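Local coordinates for ABC transporter, periplasmic solute-binding protein (Rhizobium meliloti, PDB 4WED), which probably binds a peptide or related solute in the periplasm and hands it to an ABC transporter for uptake, at residues 266-271 with 311-316; 494-499 with 511-516. One frame throughout, in Å; residues are numbered along the deposited sequence.

Contact 1: residues 266-271 with 311-316; sequences VVVDPG and HGYAKP
Tyr313 lies across the valines of strand 265-269, and its side chain can be traced atom by atom. Tyr313 CB starts 4.2 Å from Val268 CG1. With CG anti to the carbonyl carbon (chi1 -81°), the ring is carried past Val268, whose CG2 comes to 3.5 Å from CD1 and 3.6 Å from CE1 of Tyr313, an oblique approach to the ring. Further out, Tyr313 OH ends 3.9 Å from Val266 CG1. Each valine crosses the tyrosine at about a right angle, and because they are two residues apart on one strand they present themselves to the same ring in succession. The hydroxyl is satisfied by a hydrogen bond to Glu260, and Lys257 makes a cation-pi contact with the ring; both belong to helix 253-261. An alanine in place of Val268 would probably open a gap beside CD1 and CE1 of Tyr313, leaving the ring less firmly held on that side.

No direct hydrogen bond joins the segments. Instead one water donates to Pro270 O at 2.8 Å and accepts from Lys315 N at 2.9 Å. On the far side of Pro270 from this water, Asp269 OD1 takes the N-H of Gly271 (3.1 Å), which closes an Asx turn. A tyrosine from the loop between helix 302-310 and the short, weakly bonded strand 315-316 thus covers an antiparallel sheet in which 265-269 and 315-316 both pair with strand 488-500.

Contact 2: residues 494-499 with 511-516; sequences VPSIWA and VTEYDM. With NA (sodium ion), chain B.
Ser496 holds OG anti to its own N (chi1 -169°), pointing out from strand 488-500, while Glu513, with chi1 -70°, bends again at chi2 (-54°) to bring its carboxylate back to the strand. The glutamate sits in a type I beta turn running from Thr512 to Asp515. The result is one short hydrogen bond, Ser496 OG to Glu513 OE2 at 2.7 Å, with the serine as donor and the syn lone pair of OE2 as acceptor. The other oxygen, OE1, accepts from the backbone N of Phe246, so both carboxylate oxygens are engaged and the group is restrained from turning. Ser496 and Glu513 are the only pair within 4.5 Å across the segments; Trp498 and Met516 add to the 132 Å² buried without coming that close.

Within the turn, Thr512 does two things with one hydroxyl. Thr512 OG1 accepts from Tyr514 N at 3.0 Å, which defines an ST turn, and donates to Asp515 OD2, also at 3.0 Å, reaching it from above the carboxylate plane. A weak bond from Thr512 N to the same OD2 adds to this hold. OD2 is thus occupied inside the loop while the other oxygen is turned to a metal: Asp515 OD1 binds the sodium ion at 2.5 Å. Asp62 is the other aspartate of that site, and its OD2 also accepts from Met516 N, so the backbone next to one ligand steadies the other. The metal is further coordinated by three waters, one of which, 2.4 Å from the sodium ion, donates to the carbonyl O of selenomethionine Met516 at 2.6 Å.

In the fold
Both segments of contact 1 come before those of contact 2 in the sequence, yet the centres of the two contacts are about 11 Å apart because strand 488-500, which carries segment 494-499, pairs with both strands of contact 1, 265-269 and 315-316, in an antiparallel sheet. The evidence is in the ladder: Val267 O lies 2.9 Å from Trp498 N, and Asp269 N lies 2.9 Å from Ser496 O. Side chains then alternate along 494-499. Pro495 and Ile497 pack against Val268, Val266 and Tyr313 of contact 1, whereas Ser496 points toward the 511-516 loop. One strand therefore ties the sheet to the loop that carries the sodium-binding Asp515.

Contact 1: residues 266-271 with 311-316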
ATOM      1  N   VAL A 266      -8.121 -16.025 -12.419  1.00 72.88           N
ATOM      2  CA  VAL A 266      -7.990 -14.619 -12.124  1.00 69.20           C
ATOM      3  C   VAL A 266      -8.247 -14.452 -10.652  1.00 67.56           C
ATOM      4  O   VAL A 266      -9.242 -14.922 -10.100  1.00 67.30           O
ATOM      5  CB  VAL A 266      -8.884 -13.735 -13.005  1.00 70.08           C
ATOM      6  CG1 VAL A 266      -8.734 -12.278 -12.634  1.00 68.69           C
ATOM      7  CG2 VAL A 266      -8.470 -13.893 -14.469  1.00 71.55           C
ATOM      8  N   VAL A 267      -7.277 -13.788 -10.042  1.00 65.91           N
ATOM      9  CA  VAL A 267      -7.092 -13.798  -8.657  1.00 64.77           C
ATOM     10  C   VAL A 267      -7.055 -12.367  -8.209  1.00 63.84           C
ATOM     11  O   VAL A 267      -6.162 -11.613  -8.569  1.00 63.68           O
ATOM     12  CB  VAL A 267      -5.782 -14.495  -8.312  1.00 66.55           C
ATOM     13  CG1 VAL A 267      -5.482 -14.375  -6.798  1.00 66.44           C
ATOM     14  CG2 VAL A 267      -5.883 -15.953  -8.726  1.00 67.04           C
ATOM     15  N   VAL A 268      -8.021 -12.037  -7.371  1.00 63.87           N
ATOM     16  CA  VAL A 268      -8.296 -10.695  -6.939  1.00 64.85           C
ATOM     17  C   VAL A 268      -8.051 -10.652  -5.452  1.00 64.92           C
ATOM     18  O   VAL A 268      -8.631 -11.407  -4.668  1.00 64.50           O
ATOM     19  CB  VAL A 268      -9.768 -10.277  -7.175  1.00 66.12           C
ATOM     20  CG1 VAL A 268      -9.897  -8.768  -7.065  1.00 67.08           C
ATOM     21  CG2 VAL A 268     -10.256 -10.750  -8.534  1.00 69.34           C
ATOM     22  N   ASP A 269      -7.168  -9.754  -5.092  1.00 66.12           N
ATOM     23  CA  ASP A 269      -6.878  -9.432  -3.726  1.00 65.08           C
ATOM     24  C   ASP A 269      -7.726  -8.161  -3.461  1.00 64.12           C
ATOM     25  O   ASP A 269      -7.665  -7.190  -4.240  1.00 68.12           O
ATOM     26  CB  ASP A 269      -5.357  -9.234  -3.689  1.00 66.34           C
ATOM     27  CG  ASP A 269      -4.823  -8.725  -2.390  1.00 68.27           C
ATOM     28  OD1 ASP A 269      -5.592  -8.581  -1.428  1.00 66.89           O
ATOM     29  OD2 ASP A 269      -3.583  -8.422  -2.365  1.00 77.95           O
ATOM     30  N   PRO A 270      -8.558  -8.167  -2.392  1.00 62.67           N
ATOM     31  CA  PRO A 270      -9.327  -6.956  -2.012  1.00 61.63           C
ATOM     32  C   PRO A 270      -8.463  -5.710  -1.738  1.00 60.29           C
ATOM     33  O   PRO A 270      -8.977  -4.587  -1.790  1.00 64.26           O
ATOM     34  CB  PRO A 270     -10.049  -7.369  -0.729  1.00 62.10           C
ATOM     35  CG  PRO A 270      -9.994  -8.844  -0.686  1.00 63.75           C
ATOM     36  CD  PRO A 270      -8.783  -9.281  -1.452  1.00 63.04           C
ATOM     37  N   GLY A 271      -7.181  -5.901  -1.429  1.00 54.37           N
ATOM     38  CA  GLY A 271      -6.244  -4.799  -1.499  1.00 55.49           C
ATOM     39  C   GLY A 271      -6.035  -4.061  -0.202  1.00 55.40           C
ATOM     40  O   GLY A 271      -6.551  -4.459   0.828  1.00 58.21           O
ATOM     41  N   HIS A 311     -15.367  -3.227 -12.475  1.00 65.69           N
ATOM     42  CA  HIS A 311     -16.074  -4.401 -12.975  1.00 71.08           C
ATOM     43  C   HIS A 311     -16.495  -5.378 -11.888  1.00 69.08           C
ATOM     44  O   HIS A 311     -16.495  -6.573 -12.116  1.00 72.61           O
ATOM     45  CB  HIS A 311     -15.240  -5.148 -14.019  1.00 76.25           C
ATOM     46  CG  HIS A 311     -15.299  -4.545 -15.380  1.00 80.15           C
ATOM     47  ND1 HIS A 311     -14.297  -3.751 -15.881  1.00 83.71           N
ATOM     48  CD2 HIS A 311     -16.254  -4.598 -16.337  1.00 85.36           C
ATOM     49  CE1 HIS A 311     -14.617  -3.356 -17.101  1.00 86.93           C
ATOM     50  NE2 HIS A 311     -15.803  -3.852 -17.399  1.00 87.93           N
ATOM     51  N   GLY A 312     -16.874  -4.856 -10.725  1.00 66.31           N
ATOM     52  CA  GLY A 312     -17.383  -5.659  -9.634  1.00 64.99           C
ATOM     53  C   GLY A 312     -16.306  -6.235  -8.749  1.00 64.29           C
ATOM     54  O   GLY A 312     -16.604  -6.883  -7.773  1.00 70.05           O
ATOM     55  N   TYR A 313     -15.053  -6.006  -9.088  1.00 61.65           N
ATOM     56  CA  TYR A 313     -13.949  -6.624  -8.378  1.00 61.01           C
ATOM     57  C   TYR A 313     -13.569  -5.945  -7.022  1.00 60.58           C
ATOM     58  O   TYR A 313     -12.925  -6.573  -6.167  1.00 58.81           O
ATOM     59  CB  TYR A 313     -12.720  -6.579  -9.268  1.00 60.26           C
ATOM     60  CG  TYR A 313     -12.606  -7.632 -10.336  1.00 65.60           C
ATOM     61  CD1 TYR A 313     -12.842  -8.983 -10.059  1.00 67.62           C
ATOM     62  CD2 TYR A 313     -12.189  -7.292 -11.644  1.00 68.04           C
ATOM     63  CE1 TYR A 313     -12.706  -9.951 -11.054  1.00 71.21           C
ATOM     64  CE2 TYR A 313     -12.057  -8.257 -12.633  1.00 69.58           C
ATOM     65  CZ  TYR A 313     -12.303  -9.579 -12.332  1.00 72.40           C
ATOM     66  OH  TYR A 313     -12.143 -10.548 -13.301  1.00 77.86           O
ATOM     67  N   ALA A 314     -13.904  -4.662  -6.883  1.00 58.11           N
ATOM     68  CA  ALA A 314     -13.608  -3.876  -5.711  1.00 57.00           C
ATOM     69  C   ALA A 314     -14.582  -4.142  -4.555  1.00 61.11           C
ATOM     70  O   ALA A 314     -15.793  -4.301  -4.760  1.00 65.86           O
ATOM     71  CB  ALA A 314     -13.631  -2.413  -6.074  1.00 54.30           C
ATOM     72  N   LYS A 315     -14.046  -4.194  -3.337  1.00 63.72           N
ATOM     73  CA  LYS A 315     -14.850  -4.406  -2.127  1.00 62.70           C
ATOM     74  C   LYS A 315     -15.259  -3.048  -1.549  1.00 59.02           C
ATOM     75  O   LYS A 315     -14.422  -2.179  -1.367  1.00 60.64           O
ATOM     76  CB  LYS A 315     -14.054  -5.206  -1.115  1.00 64.57           C
ATOM     77  CG  LYS A 315     -14.885  -5.828  -0.000  1.00 69.43           C
ATOM     78  CD  LYS A 315     -14.088  -6.011   1.304  1.00 71.11           C
ATOM     79  N   PRO A 316     -16.557  -2.836  -1.317  1.00 59.66           N
ATOM     80  CA  PRO A 316     -17.018  -1.586  -0.698  1.00 57.90           C
ATOM     81  C   PRO A 316     -16.331  -1.385   0.631  1.00 56.69           C
ATOM     82  O   PRO A 316     -16.060  -2.347   1.319  1.00 55.49           O
ATOM     83  CB  PRO A 316     -18.518  -1.820  -0.472  1.00 58.20           C
ATOM     84  CG  PRO A 316     -18.900  -2.767  -1.560  1.00 58.65           C
ATOM     85  CD  PRO A 316     -17.685  -3.656  -1.797  1.00 58.62           C
TER
HETATM   86  O   HOH W   1     -11.154  -4.158  -3.505  1.00 58.84           O

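Contact 2: residues 494-499 with 511-516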
ATOM      1  N   VAL A 494      -9.374  -0.693  -3.267  1.00 52.76           N
ATOM      2  CA  VAL A 494      -8.896  -0.803  -4.648  1.00 57.23           C
ATOM      3  C   VAL A 494      -8.265  -2.184  -4.866  1.00 59.18           C
ATOM      4  O   VAL A 494      -7.200  -2.467  -4.340  1.00 59.14           O
ATOM      5  CB  VAL A 494      -7.867   0.299  -4.918  1.00 58.24           C
ATOM      6  CG1 VAL A 494      -7.258   0.193  -6.314  1.00 64.98           C
ATOM      7  CG2 VAL A 494      -8.508   1.676  -4.738  1.00 59.00           C
ATOM      8  N   PRO A 495      -8.906  -3.054  -5.663  1.00 64.41           N
ATOM      9  CA  PRO A 495      -8.402  -4.426  -5.710  1.00 62.01           C
ATOM     10  C   PRO A 495      -7.125  -4.551  -6.539  1.00 61.75           C
ATOM     11  O   PRO A 495      -6.782  -3.659  -7.316  1.00 54.60           O
ATOM     12  CB  PRO A 495      -9.531  -5.156  -6.395  1.00 63.50           C
ATOM     13  CG  PRO A 495      -9.972  -4.156  -7.422  1.00 65.92           C
ATOM     14  CD  PRO A 495      -9.794  -2.788  -6.811  1.00 65.69           C
ATOM     15  N   SER A 496      -6.425  -5.661  -6.338  1.00 64.11           N
ATOM     16  CA  SER A 496      -5.187  -5.958  -7.042  1.00 64.55           C
ATOM     17  C   SER A 496      -5.378  -7.278  -7.722  1.00 63.04           C
ATOM     18  O   SER A 496      -5.730  -8.289  -7.093  1.00 66.46           O
ATOM     19  CB  SER A 496      -4.015  -6.061  -6.063  1.00 67.64           C
ATOM     20  OG  SER A 496      -2.764  -6.103  -6.740  1.00 70.27           O
ATOM     21  N   ILE A 497      -5.157  -7.271  -9.017  1.00 63.91           N
ATOM     22  CA  ILE A 497      -5.590  -8.369  -9.846  1.00 65.27           C
ATOM     23  C   ILE A 497      -4.411  -9.018 -10.515  1.00 63.07           C
ATOM     24  O   ILE A 497      -3.621  -8.345 -11.174  1.00 63.28           O
ATOM     25  CB  ILE A 497      -6.557  -7.878 -10.904  1.00 70.62           C
ATOM     26  CG1 ILE A 497      -7.744  -7.196 -10.216  1.00 70.11           C
ATOM     27  CG2 ILE A 497      -7.029  -9.039 -11.792  1.00 76.49           C
ATOM     28  CD1 ILE A 497      -8.481  -6.248 -11.142  1.00 74.56           C
ATOM     29  N   TRP A 498      -4.308 -10.326 -10.311  1.00 61.52           N
ATOM     30  CA  TRP A 498      -3.304 -11.170 -10.946  1.00 62.48           C
ATOM     31  C   TRP A 498      -3.975 -12.218 -11.793  1.00 61.86           C
ATOM     32  O   TRP A 498      -5.107 -12.586 -11.529  1.00 63.13           O
ATOM     33  CB  TRP A 498      -2.423 -11.823  -9.885  1.00 62.63           C
ATOM     34  CG  TRP A 498      -1.463 -10.861  -9.237  1.00 59.89           C
ATOM     35  CD1 TRP A 498      -1.743  -9.925  -8.285  1.00 59.39           C
ATOM     36  CD2 TRP A 498      -0.078 -10.739  -9.519  1.00 60.56           C
ATOM     37  NE1 TRP A 498      -0.609  -9.210  -7.957  1.00 57.40           N
ATOM     38  CE2 TRP A 498       0.431  -9.694  -8.707  1.00 60.69           C
ATOM     39  CE3 TRP A 498       0.789 -11.389 -10.401  1.00 63.88           C
ATOM     40  CZ2 TRP A 498       1.775  -9.325  -8.729  1.00 60.25           C
ATOM     41  CZ3 TRP A 498       2.124 -11.011 -10.434  1.00 64.11           C
ATOM     42  CH2 TRP A 498       2.606  -9.994  -9.595  1.00 63.50           C
ATOM     43  N   ALA A 499      -3.320 -12.650 -12.870  1.00 63.55           N
ATOM     44  CA  ALA A 499      -3.738 -13.873 -13.537  1.00 63.29           C
ATOM     45  C   ALA A 499      -2.548 -14.780 -13.742  1.00 63.92           C
ATOM     46  O   ALA A 499      -1.450 -14.300 -13.959  1.00 64.31           O
ATOM     47  CB  ALA A 499      -4.433 -13.579 -14.844  1.00 66.89           C
ATOM     48  N   VAL A 511       1.621  -9.639  -0.598  1.00 55.49           N
ATOM     49  CA  VAL A 511       1.134  -8.867   0.518  1.00 56.73           C
ATOM     50  C   VAL A 511       1.254  -7.389   0.192  1.00 53.20           C
ATOM     51  O   VAL A 511       0.440  -6.576   0.644  1.00 54.76           O
ATOM     52  CB  VAL A 511       1.905  -9.195   1.812  1.00 60.04           C
ATOM     53  CG1 VAL A 511       1.375  -8.356   2.927  1.00 61.65           C
ATOM     54  CG2 VAL A 511       1.718 -10.655   2.200  1.00 60.05           C
ATOM     55  N   THR A 512       2.269  -7.019  -0.577  1.00 49.59           N
ATOM     56  CA  THR A 512       2.389  -5.633  -0.985  1.00 50.34           C
ATOM     57  C   THR A 512       2.697  -5.623  -2.445  1.00 52.15           C
ATOM     58  O   THR A 512       3.005  -6.633  -3.035  1.00 53.11           O
ATOM     59  CB  THR A 512       3.506  -4.855  -0.225  1.00 51.52           C
ATOM     60  OG1 THR A 512       4.777  -5.134  -0.804  1.00 48.63           O
ATOM     61  CG2 THR A 512       3.551  -5.188   1.285  1.00 47.70           C
ATOM     62  N   GLU A 513       2.601  -4.443  -3.013  1.00 55.33           N
ATOM     63  CA  GLU A 513       2.891  -4.207  -4.403  1.00 53.37           C
ATOM     64  C   GLU A 513       4.396  -4.142  -4.665  1.00 54.40           C
ATOM     65  O   GLU A 513       4.814  -3.842  -5.783  1.00 53.24           O
ATOM     66  CB  GLU A 513       2.234  -2.897  -4.840  1.00 54.51           C
ATOM     67  CG  GLU A 513       0.702  -2.923  -4.926  1.00 57.60           C
ATOM     68  CD  GLU A 513       0.108  -4.051  -5.799  1.00 62.60           C
ATOM     69  OE1 GLU A 513       0.765  -4.613  -6.739  1.00 62.78           O
ATOM     70  OE2 GLU A 513      -1.043  -4.428  -5.509  1.00 70.13           O
ATOM     71  N   TYR A 514       5.210  -4.406  -3.640  1.00 54.64           N
ATOM     72  CA  TYR A 514       6.686  -4.264  -3.767  1.00 56.06           C
ATOM     73  C   TYR A 514       7.371  -5.639  -3.707  1.00 58.48           C
ATOM     74  O   TYR A 514       8.599  -5.741  -3.788  1.00 54.80           O
ATOM     75  CB  TYR A 514       7.213  -3.255  -2.725  1.00 51.35           C
ATOM     76  CG  TYR A 514       6.434  -1.983  -2.797  1.00 50.37           C
ATOM     77  CD1 TYR A 514       6.636  -1.094  -3.831  1.00 55.65           C
ATOM     78  CD2 TYR A 514       5.431  -1.690  -1.867  1.00 54.55           C
ATOM     79  CE1 TYR A 514       5.916   0.084  -3.934  1.00 55.62           C
ATOM     80  CE2 TYR A 514       4.666  -0.524  -1.948  1.00 52.73           C
ATOM     81  CZ  TYR A 514       4.921   0.368  -2.989  1.00 55.23           C
ATOM     82  OH  TYR A 514       4.173   1.523  -3.126  1.00 54.20           O
ATOM     83  N   ASP A 515       6.523  -6.672  -3.584  1.00 60.08           N
ATOM     84  CA  ASP A 515       6.912  -8.068  -3.474  1.00 62.04           C
ATOM     85  C   ASP A 515       6.626  -8.770  -4.776  1.00 59.44           C
ATOM     86  O   ASP A 515       5.640  -8.460  -5.414  1.00 56.14           O
ATOM     87  CB  ASP A 515       6.021  -8.794  -2.464  1.00 64.22           C
ATOM     88  CG  ASP A 515       6.376  -8.490  -1.037  1.00 68.04           C
ATOM     89  OD1 ASP A 515       7.530  -8.790  -0.620  1.00 67.89           O
ATOM     90  OD2 ASP A 515       5.468  -7.985  -0.322  1.00 74.45           O
HETATM   91  N   MSE A 516       7.429  -9.792  -5.069  1.00 60.60           N
HETATM   92  CA  MSE A 516       7.162 -10.735  -6.128  1.00 62.98           C
HETATM   93  C   MSE A 516       6.569 -12.014  -5.575  1.00 61.10           C
HETATM   94  O   MSE A 516       7.206 -12.717  -4.807  1.00 56.84           O
HETATM   95  CB  MSE A 516       8.506 -11.047  -6.748  1.00 70.23           C
HETATM   96  CG  MSE A 516       8.359 -12.001  -7.940  1.00 75.72           C
HETATM   97 SE   MSE A 516       7.543 -11.077  -9.491  1.00 93.19          SE
HETATM   98  CE  MSE A 516       9.008 -10.071 -10.360  1.00 85.59           C
TER
HETATM   99 NA    NA B 601       8.676 -10.950  -0.751  1.00 63.85          NA
HETATM  100  O   HOH W   2       7.284 -12.221  -2.302  1.00 63.11           O
HETATM  101  O   HOH W   3       9.640  -9.668   1.254  1.00 60.52           O
HETATM  102  O   HOH W   4      10.447 -12.024  -0.923  1.00 68.67           O